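Local atomic coordinates of hydroquinone dioxygenase large subunit (Pseudomonas sp., PDB entry 4ZXA), a protein that probably catalyses, together with a small subunit, the metal-dependent oxidative ring cleavage of hydroquinone by molecular oxygen, using a cupin-type fold. Residues Trp76-Gly81 with Phe120-Ile125; Met71-Trp76 with Ala127-Ile132; Arg192-Val197 with Pro245-Phe250. All blocks are in the same frame, centred on the assembly; numbering follows the deposited sequence.

Interaction 1 of 3, residues Trp76-Gly81 with Phe120-Ile125. With H8N (4-hydroxybenzonitrile), chain J.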
loop_
_atom_site.group_PDB
_atom_site.type_symbol
_atom_site.label_atom_id
_atom_site.label_comp_id
_atom_site.label_asym_id
_atom_site.label_seq_id
_atom_site.Cartn_x
_atom_site.Cartn_y
_atom_site.Cartn_z
ATOM N N TRP E 76 -2.435 19.144 -9.657
ATOM C CA TRP E 76 -3.725 19.142 -10.349
ATOM C C TRP E 76 -4.644 20.254 -9.856
ATOM O O TRP E 76 -5.756 20.402 -10.341
ATOM C CB TRP E 76 -4.444 17.797 -10.170
ATOM C CG TRP E 76 -3.685 16.612 -10.666
ATOM C CD1 TRP E 76 -2.577 16.622 -11.462
ATOM C CD2 TRP E 76 -3.963 15.235 -10.375
ATOM N NE1 TRP E 76 -2.155 15.335 -11.690
ATOM C CE2 TRP E 76 -2.983 14.466 -11.032
ATOM C CE3 TRP E 76 -4.937 14.578 -9.621
ATOM C CZ2 TRP E 76 -2.964 13.078 -10.973
ATOM C CZ3 TRP E 76 -4.913 13.209 -9.552
ATOM C CH2 TRP E 76 -3.931 12.468 -10.222
ATOM N N GLY E 77 -4.198 21.022 -8.871
ATOM C CA GLY E 77 -5.041 22.063 -8.310
ATOM C C GLY E 77 -6.271 21.466 -7.664
ATOM O O GLY E 77 -7.354 22.057 -7.682
ATOM N N PHE E 78 -6.090 20.280 -7.087
ATOM C CA PHE E 78 -7.159 19.548 -6.405
ATOM C C PHE E 78 -8.167 18.909 -7.350
ATOM O O PHE E 78 -9.181 18.368 -6.917
ATOM C CB PHE E 78 -7.808 20.402 -5.308
ATOM C CG PHE E 78 -6.832 20.828 -4.249
ATOM C CD1 PHE E 78 -6.414 19.923 -3.274
ATOM C CD2 PHE E 78 -6.290 22.104 -4.253
ATOM C CE1 PHE E 78 -5.486 20.290 -2.292
ATOM C CE2 PHE E 78 -5.368 22.484 -3.287
ATOM C CZ PHE E 78 -4.960 21.574 -2.299
ATOM N N PHE E 79 -7.866 18.957 -8.645
ATOM C CA PHE E 79 -8.582 18.151 -9.616
ATOM C C PHE E 79 -10.085 18.439 -9.569
ATOM O O PHE E 79 -10.496 19.593 -9.452
ATOM C CB PHE E 79 -8.308 16.671 -9.335
ATOM C CG PHE E 79 -8.369 15.792 -10.558
ATOM C CD1 PHE E 79 -8.295 16.339 -11.828
ATOM C CD2 PHE E 79 -8.512 14.418 -10.435
ATOM C CE1 PHE E 79 -8.358 15.522 -12.965
ATOM C CE2 PHE E 79 -8.581 13.599 -11.559
ATOM C CZ PHE E 79 -8.498 14.147 -12.824
ATOM N N TYR E 80 -10.892 17.384 -9.664
ATOM C CA TYR E 80 -12.352 17.480 -9.587
ATOM C C TYR E 80 -12.790 16.385 -8.656
ATOM O O TYR E 80 -12.072 15.412 -8.486
ATOM C CB TYR E 80 -12.997 17.227 -10.962
ATOM C CG TYR E 80 -12.450 18.114 -12.017
ATOM C CD1 TYR E 80 -12.940 19.396 -12.183
ATOM C CD2 TYR E 80 -11.397 17.701 -12.821
ATOM C CE1 TYR E 80 -12.423 20.238 -13.148
ATOM C CE2 TYR E 80 -10.862 18.539 -13.786
ATOM C CZ TYR E 80 -11.382 19.804 -13.948
ATOM O OH TYR E 80 -10.860 20.636 -14.909
ATOM N N GLY E 81 -13.976 16.502 -8.086
ATOM C CA GLY E 81 -14.486 15.430 -7.246
ATOM C C GLY E 81 -13.563 15.078 -6.084
ATOM O O GLY E 81 -12.937 15.965 -5.484
ATOM N N PHE E 120 -11.712 24.755 3.317
ATOM C CA PHE E 120 -10.592 25.692 3.237
ATOM C C PHE E 120 -10.607 26.518 1.957
ATOM O O PHE E 120 -10.991 26.029 0.900
ATOM C CB PHE E 120 -9.255 24.950 3.342
ATOM C CG PHE E 120 -9.011 24.321 4.683
ATOM C CD1 PHE E 120 -8.409 25.039 5.703
ATOM C CD2 PHE E 120 -9.361 22.999 4.924
ATOM C CE1 PHE E 120 -8.163 24.459 6.947
ATOM C CE2 PHE E 120 -9.125 22.407 6.171
ATOM C CZ PHE E 120 -8.525 23.145 7.187
ATOM N N GLU E 121 -10.186 27.775 2.057
ATOM C CA GLU E 121 -9.988 28.596 0.870
ATOM C C GLU E 121 -8.824 27.997 0.096
ATOM O O GLU E 121 -7.735 27.798 0.641
ATOM C CB GLU E 121 -9.679 30.046 1.252
ATOM C CG GLU E 121 -10.780 30.762 2.040
ATOM C CD GLU E 121 -12.037 31.001 1.218
ATOM O OE1 GLU E 121 -11.930 31.142 -0.022
ATOM O OE2 GLU E 121 -13.136 31.044 1.814
ATOM N N THR E 122 -9.040 27.708 -1.175
ATOM C CA THR E 122 -8.024 27.004 -1.945
ATOM C C THR E 122 -6.579 27.484 -1.717
ATOM O O THR E 122 -5.678 26.673 -1.499
ATOM C CB THR E 122 -8.372 27.011 -3.428
ATOM O OG1 THR E 122 -9.638 26.368 -3.600
ATOM C CG2 THR E 122 -7.318 26.271 -4.231
ATOM N N PRO E 123 -6.350 28.800 -1.747
ATOM C CA PRO E 123 -4.952 29.239 -1.642
ATOM C C PRO E 123 -4.274 28.857 -0.326
ATOM O O PRO E 123 -3.062 28.615 -0.331
ATOM C CB PRO E 123 -5.041 30.767 -1.784
ATOM C CG PRO E 123 -6.355 31.015 -2.444
ATOM C CD PRO E 123 -7.275 29.924 -1.965
ATOM N N LEU E 124 -5.026 28.801 0.772
ATOM C CA LEU E 124 -4.454 28.423 2.066
ATOM C C LEU E 124 -4.021 26.946 2.100
ATOM O O LEU E 124 -2.864 26.628 2.417
ATOM C CB LEU E 124 -5.429 28.735 3.210
ATOM C CG LEU E 124 -4.999 28.260 4.603
ATOM C CD1 LEU E 124 -3.655 28.867 5.000
ATOM C CD2 LEU E 124 -6.066 28.548 5.655
ATOM N N ILE E 125 -4.940 26.042 1.765
ATOM C CA ILE E 125 -4.616 24.622 1.744
ATOM C C ILE E 125 -3.538 24.325 0.707
ATOM O O ILE E 125 -2.686 23.454 0.925
ATOM C CB ILE E 125 -5.849 23.734 1.486
ATOM C CG1 ILE E 125 -5.437 22.259 1.476
ATOM C CG2 ILE E 125 -6.524 24.114 0.184
ATOM C CD1 ILE E 125 -6.569 21.318 1.755
HETATM N NAA H8N J . -9.176 10.193 -12.772
HETATM C CAC H8N J . -8.109 10.222 -13.181
HETATM C CAI H8N J . -6.728 10.234 -13.747
HETATM C CAF H8N J . -6.419 9.321 -14.747
HETATM C CAD H8N J . -5.142 9.297 -15.299
HETATM C CAH H8N J . -4.208 10.204 -14.822
HETATM O OAB H8N J . -2.944 10.182 -15.348
HETATM C CAE H8N J . -4.514 11.118 -13.821
HETATM C CAG H8N J . -5.790 11.136 -13.280
#
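The Schellman motif that closes helix 63-75 leads into a type I' turn, W76 to F79, whose third residue, F78, packs against I125 and T122 at the start of helix 122-136. G77, with its positive phi of 63°, takes the chain out of the helix, and the backbone N of F79 returns a hydrogen bond to W76 O at 3.1 Å. The contact illustrates how a turn can divide its aromatic residues between a hydrophobic core and a binding pocket.

On the core side, F78 sends the far end of its ring to the two branches of I125, CG1 and CG2. Its CZ is 3.9 Å from both atoms, so the ring end meets two branches at once, and the two side chains run obliquely to one another. The first torsion of I125 (180°) sets CG1 opposite the backbone N, which brings both branches to F78. One flank of the same ring passes the methyl of T122, with F78 CD2 4.3 Å from T122 CG2. V98, T91 and N93 on neighbouring strands also touch F78. E121, the N-cap residue of helix 122-136, forms a salt bridge with K97.

On the pocket side, W76 and F79 reach 4-hydroxybenzonitrile. The indole approaches the ligand ring obliquely, W76 CZ2 lying 3.8 Å from CAE. F79, whose ring also meets that of the cadmium ligand H256, receives the nitrile at its edge and in its plane: NAA stands 3.7 Å from F79 CE2.

Interaction 2 of 3, residues Met71-Trp76 with Ala127-Ile132. With H8N (4-hydroxybenzonitrile), chain J.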
loop_
_atom_site.group_PDB
_atom_site.type_symbol
_atom_site.label_atom_id
_atom_site.label_comp_id
_atom_site.label_asym_id
_atom_site.label_seq_id
_atom_site.Cartn_x
_atom_site.Cartn_y
_atom_site.Cartn_z
ATOM N N MET E 71 1.499 15.241 -4.023
ATOM C CA MET E 71 2.120 15.798 -5.221
ATOM C C MET E 71 1.106 15.901 -6.339
ATOM O O MET E 71 1.094 16.893 -7.054
ATOM C CB MET E 71 3.291 14.953 -5.692
ATOM C CG MET E 71 3.954 15.506 -6.928
ATOM S SD MET E 71 5.028 16.897 -6.582
ATOM C CE MET E 71 4.161 18.255 -7.380
ATOM N N ARG E 72 0.255 14.885 -6.498
ATOM C CA ARG E 72 -0.758 14.953 -7.544
ATOM C C ARG E 72 -1.776 16.026 -7.191
ATOM O O ARG E 72 -2.126 16.849 -8.037
ATOM C CB ARG E 72 -1.442 13.592 -7.812
ATOM C CG ARG E 72 -0.505 12.476 -8.353
ATOM C CD ARG E 72 0.406 13.016 -9.435
ATOM N NE ARG E 72 1.306 12.032 -10.030
ATOM C CZ ARG E 72 2.373 11.517 -9.418
ATOM N NH1 ARG E 72 2.653 11.842 -8.158
ATOM N NH2 ARG E 72 3.149 10.656 -10.058
ATOM N N ASP E 73 -2.229 16.035 -5.936
ATOM C CA ASP E 73 -3.264 16.984 -5.524
ATOM C C ASP E 73 -2.820 18.423 -5.765
ATOM O O ASP E 73 -3.622 19.274 -6.151
ATOM C CB ASP E 73 -3.658 16.804 -4.056
ATOM C CG ASP E 73 -5.162 16.906 -3.833
ATOM O OD1 ASP E 73 -5.922 17.175 -4.800
ATOM O OD2 ASP E 73 -5.592 16.711 -2.677
ATOM N N VAL E 74 -1.536 18.684 -5.545
ATOM C CA VAL E 74 -1.009 20.031 -5.701
ATOM C C VAL E 74 -0.853 20.382 -7.167
ATOM O O VAL E 74 -1.186 21.495 -7.579
ATOM C CB VAL E 74 0.339 20.215 -4.988
ATOM C CG1 VAL E 74 1.119 21.354 -5.623
ATOM C CG2 VAL E 74 0.112 20.463 -3.517
ATOM N N ALA E 75 -0.354 19.426 -7.946
ATOM C CA ALA E 75 -0.082 19.657 -9.353
ATOM C C ALA E 75 -1.386 19.818 -10.124
ATOM O O ALA E 75 -1.432 20.530 -11.127
ATOM C CB ALA E 75 0.750 18.519 -9.940
ATOM N N TRP E 76 -2.435 19.144 -9.657
ATOM C CA TRP E 76 -3.725 19.142 -10.349
ATOM C C TRP E 76 -4.644 20.254 -9.856
ATOM O O TRP E 76 -5.756 20.402 -10.341
ATOM C CB TRP E 76 -4.444 17.797 -10.170
ATOM C CG TRP E 76 -3.685 16.612 -10.666
ATOM C CD1 TRP E 76 -2.577 16.622 -11.462
ATOM C CD2 TRP E 76 -3.963 15.235 -10.375
ATOM N NE1 TRP E 76 -2.155 15.335 -11.690
ATOM C CE2 TRP E 76 -2.983 14.466 -11.032
ATOM C CE3 TRP E 76 -4.937 14.578 -9.621
ATOM C CZ2 TRP E 76 -2.964 13.078 -10.973
ATOM C CZ3 TRP E 76 -4.913 13.209 -9.552
ATOM C CH2 TRP E 76 -3.931 12.468 -10.222
ATOM N N ALA E 127 -1.130 26.401 -0.196
ATOM C CA ALA E 127 0.128 26.909 0.344
ATOM C C ALA E 127 0.675 25.936 1.376
ATOM O O ALA E 127 1.864 25.602 1.368
ATOM C CB ALA E 127 -0.071 28.285 0.955
ATOM N N THR E 128 -0.205 25.475 2.258
ATOM C CA THR E 128 0.172 24.466 3.234
ATOM C C THR E 128 0.709 23.214 2.549
ATOM O O THR E 128 1.767 22.704 2.924
ATOM C CB THR E 128 -1.012 24.083 4.139
ATOM O OG1 THR E 128 -1.589 25.270 4.692
ATOM C CG2 THR E 128 -0.555 23.158 5.258
ATOM N N PHE E 129 -0.010 22.720 1.542
ATOM C CA PHE E 129 0.433 21.512 0.835
ATOM C C PHE E 129 1.796 21.671 0.144
ATOM O O PHE E 129 2.648 20.788 0.232
ATOM C CB PHE E 129 -0.626 21.021 -0.163
ATOM C CG PHE E 129 -1.717 20.193 0.458
ATOM C CD1 PHE E 129 -1.977 20.262 1.827
ATOM C CD2 PHE E 129 -2.471 19.328 -0.321
ATOM C CE1 PHE E 129 -2.983 19.492 2.400
ATOM C CE2 PHE E 129 -3.478 18.552 0.234
ATOM C CZ PHE E 129 -3.741 18.636 1.596
ATOM N N LYS E 130 2.004 22.786 -0.548
ATOM C CA LYS E 130 3.293 23.014 -1.207
ATOM C C LYS E 130 4.397 23.026 -0.173
ATOM O O LYS E 130 5.489 22.524 -0.410
ATOM C CB LYS E 130 3.285 24.330 -1.978
ATOM C CG LYS E 130 2.381 24.314 -3.210
ATOM C CD LYS E 130 2.705 25.453 -4.159
ATOM C CE LYS E 130 1.897 25.336 -5.438
ATOM N NZ LYS E 130 2.413 26.208 -6.537
ATOM N N ALA E 131 4.091 23.595 0.991
ATOM C CA ALA E 131 5.063 23.704 2.065
ATOM C C ALA E 131 5.379 22.327 2.642
ATOM O O ALA E 131 6.527 22.052 3.034
ATOM C CB ALA E 131 4.556 24.657 3.161
ATOM N N ILE E 132 4.372 21.459 2.689
ATOM C CA ILE E 132 4.587 20.096 3.165
ATOM C C ILE E 132 5.490 19.307 2.202
ATOM O O ILE E 132 6.467 18.687 2.629
ATOM C CB ILE E 132 3.255 19.356 3.434
ATOM C CG1 ILE E 132 2.523 19.992 4.619
ATOM C CG2 ILE E 132 3.506 17.873 3.716
ATOM C CD1 ILE E 132 1.095 19.553 4.755
HETATM N NAA H8N J . -9.176 10.193 -12.772
HETATM C CAC H8N J . -8.109 10.222 -13.181
HETATM C CAI H8N J . -6.728 10.234 -13.747
HETATM C CAF H8N J . -6.419 9.321 -14.747
HETATM C CAD H8N J . -5.142 9.297 -15.299
HETATM C CAH H8N J . -4.208 10.204 -14.822
HETATM O OAB H8N J . -2.944 10.182 -15.348
HETATM C CAE H8N J . -4.514 11.118 -13.821
HETATM C CAG H8N J . -5.790 11.136 -13.280
#
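F129 and V74 meet where helix 63-75 packs on helix 122-136, a helix-helix pair whose segment axes come within 9.9 Å and cross at -136°, nearer to antiparallel than to perpendicular. The pair is a compact example of packing in which one aromatic side chain is used at two points, its root and its ring edge. At the root, F129 CB lies 3.5 Å from V74 CG2, close apolar packing at the point where the two backbones come nearest. With chi1 at -82°, CG of F129 turns to the backbone N side. The two side chains slide past each other in opposite directions, and V74 CG2 lies at the edge of the ring, near its plane. Farther out, CE2, the outermost atom of F129 in this contact, meets D73 OD2 at 4.0 Å, again near the ring plane, with the carboxylate turned 52° from the ring. This is a loose approach of an oxygen to a ring edge, and OD2 is hydrogen-bonded to T91 OG1, on strand 89-93.

The second branch of V74 serves a different partner. Its CG1 rests on the aliphatic part of K130, 4.0 Å from CG and 4.1 Å from CE, and crosses it obliquely, the lysine chain being extended beyond CG. M126 and L133 of helix 122-136 also touch V74. The guanidinium of R72 is hydrogen-bonded to the carbonyl oxygens of P143, T229 and W230. The same residue covers part of one face of a pocket residue: R72 CB sits 3.5 Å above the W76 indole, offset toward its rim.

Interaction 3 of 3, residues Arg192-Val197 with Pro245-Phe250. With H8N (4-hydroxybenzonitrile), chain J.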
loop_
_atom_site.group_PDB
_atom_site.type_symbol
_atom_site.label_atom_id
_atom_site.label_comp_id
_atom_site.label_asym_id
_atom_site.label_seq_id
_atom_site.Cartn_x
_atom_site.Cartn_y
_atom_site.Cartn_z
ATOM N N ARG E 192 13.471 5.571 -20.249
ATOM C CA ARG E 192 14.009 4.236 -20.526
ATOM C C ARG E 192 12.949 3.218 -20.948
ATOM O O ARG E 192 13.280 2.215 -21.585
ATOM C CB ARG E 192 14.783 3.683 -19.331
ATOM C CG ARG E 192 13.884 3.065 -18.261
ATOM C CD ARG E 192 13.465 4.077 -17.187
ATOM N NE ARG E 192 12.770 3.417 -16.080
ATOM C CZ ARG E 192 11.455 3.488 -15.852
ATOM N NH1 ARG E 192 10.659 4.208 -16.634
ATOM N NH2 ARG E 192 10.931 2.831 -14.829
ATOM N N GLN E 193 11.690 3.449 -20.590
ATOM C CA GLN E 193 10.642 2.505 -20.983
ATOM C C GLN E 193 9.932 2.922 -22.268
ATOM O O GLN E 193 8.929 2.335 -22.648
ATOM C CB GLN E 193 9.644 2.242 -19.846
ATOM C CG GLN E 193 10.238 1.414 -18.704
ATOM C CD GLN E 193 9.188 0.786 -17.777
ATOM O OE1 GLN E 193 7.982 0.977 -17.940
ATOM N NE2 GLN E 193 9.655 0.032 -16.806
ATOM N N PHE E 194 10.460 3.940 -22.934
ATOM C CA PHE E 194 9.989 4.309 -24.259
ATOM C C PHE E 194 11.163 4.324 -25.239
ATOM O O PHE E 194 11.051 4.863 -26.344
ATOM C CB PHE E 194 9.270 5.669 -24.242
ATOM C CG PHE E 194 7.921 5.645 -23.550
ATOM C CD1 PHE E 194 7.003 4.646 -23.824
ATOM C CD2 PHE E 194 7.583 6.615 -22.619
ATOM C CE1 PHE E 194 5.771 4.615 -23.198
ATOM C CE2 PHE E 194 6.345 6.589 -21.977
ATOM C CZ PHE E 194 5.435 5.587 -22.263
ATOM N N ALA E 195 12.283 3.714 -24.848
ATOM C CA ALA E 195 13.506 3.791 -25.657
ATOM C C ALA E 195 13.352 3.242 -27.073
ATOM O O ALA E 195 14.201 3.488 -27.917
ATOM C CB ALA E 195 14.698 3.126 -24.947
ATOM N N ASP E 196 12.275 2.513 -27.339
ATOM C CA ASP E 196 12.075 1.920 -28.657
ATOM C C ASP E 196 11.135 2.737 -29.525
ATOM O O ASP E 196 10.850 2.352 -30.655
ATOM C CB ASP E 196 11.517 0.495 -28.536
ATOM C CG ASP E 196 10.140 0.461 -27.872
ATOM O OD1 ASP E 196 9.949 1.220 -26.902
ATOM O OD2 ASP E 196 9.256 -0.312 -28.316
ATOM N N VAL E 197 10.634 3.847 -28.997
ATOM C CA VAL E 197 9.684 4.687 -29.737
ATOM C C VAL E 197 10.361 5.581 -30.787
ATOM O O VAL E 197 11.319 6.278 -30.488
ATOM C CB VAL E 197 8.867 5.551 -28.754
ATOM C CG1 VAL E 197 8.054 6.628 -29.483
ATOM C CG2 VAL E 197 7.974 4.661 -27.927
ATOM N N PRO E 245 -2.852 14.135 -22.661
ATOM C CA PRO E 245 -2.151 12.848 -22.593
ATOM C C PRO E 245 -1.227 12.825 -21.396
ATOM O O PRO E 245 -0.863 13.887 -20.887
ATOM C CB PRO E 245 -1.298 12.834 -23.866
ATOM C CG PRO E 245 -1.785 14.013 -24.693
ATOM C CD PRO E 245 -2.338 14.993 -23.737
ATOM N N THR E 246 -0.838 11.630 -20.969
ATOM C CA THR E 246 0.069 11.463 -19.840
ATOM C C THR E 246 0.654 10.049 -19.899
ATOM O O THR E 246 0.047 9.154 -20.481
ATOM C CB THR E 246 -0.672 11.681 -18.504
ATOM O OG1 THR E 246 0.190 11.374 -17.409
ATOM C CG2 THR E 246 -1.902 10.795 -18.422
ATOM N N THR E 247 1.839 9.864 -19.324
ATOM C CA THR E 247 2.498 8.572 -19.316
ATOM C C THR E 247 2.356 7.946 -17.937
ATOM O O THR E 247 2.733 8.546 -16.939
ATOM C CB THR E 247 3.980 8.698 -19.730
ATOM O OG1 THR E 247 4.693 9.459 -18.751
ATOM C CG2 THR E 247 4.080 9.410 -21.083
ATOM N N GLU E 248 1.802 6.739 -17.891
ATOM C CA GLU E 248 1.429 6.101 -16.641
ATOM C C GLU E 248 2.298 4.886 -16.338
ATOM O O GLU E 248 2.495 4.007 -17.181
ATOM C CB GLU E 248 -0.049 5.680 -16.670
ATOM C CG GLU E 248 -0.951 6.567 -17.509
ATOM C CD GLU E 248 -1.184 7.953 -16.919
ATOM O OE1 GLU E 248 -0.207 8.622 -16.505
ATOM O OE2 GLU E 248 -2.361 8.382 -16.884
ATOM N N GLU E 249 2.836 4.854 -15.127
ATOM C CA GLU E 249 3.628 3.726 -14.665
ATOM C C GLU E 249 3.225 3.376 -13.239
ATOM O O GLU E 249 2.856 4.250 -12.464
ATOM C CB GLU E 249 5.122 4.031 -14.749
ATOM C CG GLU E 249 5.997 2.798 -14.681
ATOM C CD GLU E 249 7.453 3.091 -14.943
ATOM O OE1 GLU E 249 7.758 4.134 -15.544
ATOM O OE2 GLU E 249 8.297 2.271 -14.545
ATOM N N PHE E 250 3.322 2.098 -12.891
ATOM C CA PHE E 250 2.926 1.635 -11.569
ATOM C C PHE E 250 1.449 1.888 -11.268
ATOM O O PHE E 250 0.574 1.500 -12.035
ATOM C CB PHE E 250 3.805 2.287 -10.499
ATOM C CG PHE E 250 3.760 1.593 -9.171
ATOM C CD1 PHE E 250 3.813 0.217 -9.093
ATOM C CD2 PHE E 250 3.666 2.321 -7.998
ATOM C CE1 PHE E 250 3.773 -0.422 -7.873
ATOM C CE2 PHE E 250 3.624 1.685 -6.779
ATOM C CZ PHE E 250 3.678 0.315 -6.716
HETATM N NAA H8N J . -9.176 10.193 -12.772
HETATM C CAC H8N J . -8.109 10.222 -13.181
HETATM C CAI H8N J . -6.728 10.234 -13.747
HETATM C CAF H8N J . -6.419 9.321 -14.747
HETATM C CAD H8N J . -5.142 9.297 -15.299
HETATM C CAH H8N J . -4.208 10.204 -14.822
HETATM O OAB H8N J . -2.944 10.182 -15.348
HETATM C CAE H8N J . -4.514 11.118 -13.821
HETATM C CAG H8N J . -5.790 11.136 -13.280
#
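E249 OE2, on strand 241-249 of the cupin-like half of the chain, is gripped by R192 NH2 at 2.7 Å and by Y44 OH of a second copy of this subunit. Its partner oxygen, E249 OE1, accepts from R192 NH1 at 3.1 Å and also forms a salt bridge with R310. The arginine therefore meets the carboxylate end-on, each nitrogen using the syn lone pair of one oxygen, with N-H...O angles of 156° and 165°. The two planes are only 25° apart, which favours both bonds together. Q193 lays its amide over the carboxylate in a stacked manner, while its OE1 is held by R310 N. Surrounding positive charges probably stabilise this buried glutamate as an anion.

Two residues earlier on the strand, T247 offers CG2 to F194 CE2 at 3.7 Å, and the small subunit packs on F194 through its T12.

E248 faces the other way, toward the ligand phenol. That hydrogen bond to OE2 is modelled implausibly short, so its exact geometry is doubtful. E248 OE1 receives a weak bond from W230 N and, within the pocket, one that would help to orient the group: T246 OG1 donates to it at 2.9 Å from above the carboxylate plane.

In the fold
Interactions 1 and 2 form one continuous unit, their centres 9 Å apart. They share W76 and helix 122-136, and the loop closed by interaction 1 is nested within that of interaction 2. F78 N probably bonds to D73 O (2.8 Å), and F78 CE1 packs on F129 CE2 at 3.7 Å. Interaction 3 lies farther off, its centre about 28 Å from that of interaction 1 and 24 Å from that of interaction 2, with nearest atoms about 7 Å apart. F79 of interaction 1 meets the ligand's nitrile, W76, shared by interactions 1 and 2, meets its ring, and T246 and E248 of interaction 3 lie at its hydroxyl. H256, N258, E262 and H303 bind the cadmium ion.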